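PCP domain (Thermobifida fusca, PDB 7KW3) probably carries amino acid or peptide intermediates on a phosphopantetheine arm during non-ribosomal peptide synthesis. Local coordinates at residues A[11-16]-A[43-48]. Residues are numbered along the deposited sequence; the frame is centred on the assembly and turned at random.
Sequences AALCAV and LRLVHR
Val16 packs against Leu45 and Arg48 where helix 8-21 meets helix 39-51. The contact is mainly apolar. CG1 of Val16 lies 3.6 Å from CD1 of Leu45. The same methyl is 3.7 Å from CB of Arg48, so one branch of the valine touches Leu45 and Arg48, which lie about one turn apart on the facing helix. This follows from its torsion: CG1 stands anti to the valine's own backbone N (chi1 170°). The other methyl, CG2, turns to the backbone of the second helix and comes within 3.8 Å of the carbonyl O of Arg48. Replacing Val16 by an alanine removes both methyls and would probably cost Leu45 CD1 its closer neighbour and Arg48 CB its partner across the contact, opening a gap between the helices.

Leu13, one turn before Val16, adds a looser touch. Its CD2 is 4.2 Å from Leu45 CD1, so this leucine methyl touches both Leu13 and Val16. Leu13 also packs on Val67, Leu70 and Ala71 of helix 67-73. Leu45 also reaches Tyr17, further along helix 8-21, and Phe32 in a loop. The contact thus belongs to the core of the small helical bundle of peptidyl carrier proteins, where helices 8-21, 39-51 and 67-73 meet.

Arg48 divides its roles: CB faces Val16, while the rest of the chain leads away. CB of Arg44, a turn earlier in the same helix, sits over the centre of one guanidinium face, 4.0 Å from its plane. NH1 of Arg48 has a long, weak ion pair with Glu19 of helix 8-21.

The short helix segments run 137° apart in direction, with a closest axis approach of 10.2 Å. Methyl and methylene groups make the join, so apolar packing and exclusion of water probably do most of the holding here, with the long ion pair at most a weak addition.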
loop_
_atom_site.group_PDB
_atom_site.type_symbol
_atom_site.label_atom_id
_atom_site.label_comp_id
_atom_site.label_asym_id
_atom_site.label_seq_id
_atom_site.Cartn_x
_atom_site.Cartn_y
_atom_site.Cartn_z
ATOM N N ALA A 11 -2.059 -4.325 7.138
ATOM C CA ALA A 11 -0.863 -4.054 7.929
ATOM C C ALA A 11 0.385 -4.063 7.066
ATOM O O ALA A 11 1.270 -3.216 7.235
ATOM C CB ALA A 11 -0.734 -5.065 9.063
ATOM N N ALA A 12 0.467 -5.006 6.129
ATOM C CA ALA A 12 1.616 -5.038 5.240
ATOM C C ALA A 12 1.669 -3.783 4.373
ATOM O O ALA A 12 2.737 -3.173 4.219
ATOM C CB ALA A 12 1.577 -6.302 4.385
ATOM N N LEU A 13 0.519 -3.354 3.837
ATOM C CA LEU A 13 0.518 -2.195 2.946
ATOM C C LEU A 13 0.779 -0.897 3.711
ATOM O O LEU A 13 1.463 -0.003 3.195
ATOM C CB LEU A 13 -0.799 -2.117 2.161
ATOM C CG LEU A 13 -0.967 -3.151 1.040
ATOM C CD1 LEU A 13 -2.340 -3.087 0.407
ATOM C CD2 LEU A 13 0.104 -2.972 -0.005
ATOM N N CYS A 14 0.249 -0.770 4.934
ATOM C CA CYS A 14 0.602 0.373 5.774
ATOM C C CYS A 14 2.113 0.493 5.916
ATOM O O CYS A 14 2.687 1.573 5.733
ATOM C CB CYS A 14 -0.029 0.250 7.166
ATOM S SG CYS A 14 -1.791 0.566 7.266
ATOM N N ALA A 15 2.770 -0.612 6.260
ATOM C CA ALA A 15 4.209 -0.575 6.463
ATOM C C ALA A 15 4.926 -0.195 5.176
ATOM O O ALA A 15 5.874 0.599 5.197
ATOM C CB ALA A 15 4.697 -1.927 6.991
ATOM N N VAL A 16 4.462 -0.730 4.040
ATOM C CA VAL A 16 5.117 -0.456 2.766
ATOM C C VAL A 16 4.868 0.985 2.323
ATOM O O VAL A 16 5.777 1.643 1.802
ATOM C CB VAL A 16 4.666 -1.481 1.707
ATOM C CG1 VAL A 16 5.146 -1.070 0.321
ATOM C CG2 VAL A 16 5.214 -2.858 2.046
ATOM N N LEU A 43 5.571 2.346 -8.583
ATOM C CA LEU A 43 6.435 1.239 -8.969
ATOM C C LEU A 43 7.076 0.599 -7.742
ATOM O O LEU A 43 7.076 -0.626 -7.594
ATOM C CB LEU A 43 7.505 1.731 -9.948
ATOM C CG LEU A 43 8.325 0.640 -10.639
ATOM C CD1 LEU A 43 7.423 -0.159 -11.547
ATOM C CD2 LEU A 43 9.469 1.205 -11.443
ATOM N N ARG A 44 7.607 1.423 -6.836
ATOM C CA ARG A 44 8.273 0.882 -5.654
ATOM C C ARG A 44 7.287 0.194 -4.727
ATOM O O ARG A 44 7.597 -0.861 -4.160
ATOM C CB ARG A 44 9.014 1.990 -4.912
ATOM C CG ARG A 44 10.186 2.505 -5.689
ATOM C CD ARG A 44 10.793 3.717 -5.026
ATOM N NE ARG A 44 11.746 4.344 -5.921
ATOM C CZ ARG A 44 12.390 5.473 -5.649
ATOM N NH1 ARG A 44 12.172 6.096 -4.502
ATOM N NH2 ARG A 44 13.244 5.982 -6.527
ATOM N N LEU A 45 6.105 0.789 -4.544
ATOM C CA LEU A 45 5.071 0.177 -3.717
ATOM C C LEU A 45 4.712 -1.217 -4.223
ATOM O O LEU A 45 4.584 -2.154 -3.431
ATOM C CB LEU A 45 3.837 1.083 -3.684
ATOM C CG LEU A 45 2.476 0.538 -3.248
ATOM C CD1 LEU A 45 2.526 -0.000 -1.826
ATOM C CD2 LEU A 45 1.422 1.625 -3.347
ATOM N N VAL A 46 4.561 -1.376 -5.544
ATOM C CA VAL A 46 4.222 -2.682 -6.114
ATOM C C VAL A 46 5.286 -3.723 -5.765
ATOM O O VAL A 46 4.965 -4.818 -5.288
ATOM C CB VAL A 46 4.023 -2.574 -7.638
ATOM C CG1 VAL A 46 4.004 -3.972 -8.281
ATOM C CG2 VAL A 46 2.748 -1.799 -7.967
ATOM N N HIS A 47 6.568 -3.402 -6.011
ATOM C CA HIS A 47 7.663 -4.319 -5.678
ATOM C C HIS A 47 7.694 -4.655 -4.195
ATOM O O HIS A 47 7.902 -5.813 -3.817
ATOM C CB HIS A 47 9.020 -3.714 -6.041
ATOM C CG HIS A 47 9.168 -3.330 -7.474
ATOM N ND1 HIS A 47 8.573 -4.036 -8.501
ATOM C CD2 HIS A 47 9.861 -2.323 -8.057
ATOM C CE1 HIS A 47 8.896 -3.478 -9.657
ATOM N NE2 HIS A 47 9.675 -2.438 -9.416
ATOM N N ARG A 48 7.570 -3.644 -3.338
ATOM C CA ARG A 48 7.772 -3.890 -1.919
ATOM C C ARG A 48 6.572 -4.598 -1.312
ATOM O O ARG A 48 6.735 -5.409 -0.395
ATOM C CB ARG A 48 8.103 -2.572 -1.208
ATOM C CG ARG A 48 9.595 -2.201 -1.342
ATOM C CD ARG A 48 9.914 -0.704 -1.183
ATOM N NE ARG A 48 11.007 -0.297 -2.084
ATOM C CZ ARG A 48 11.672 0.866 -2.050
ATOM N NH1 ARG A 48 11.393 1.799 -1.138
ATOM N NH2 ARG A 48 12.635 1.093 -2.943
#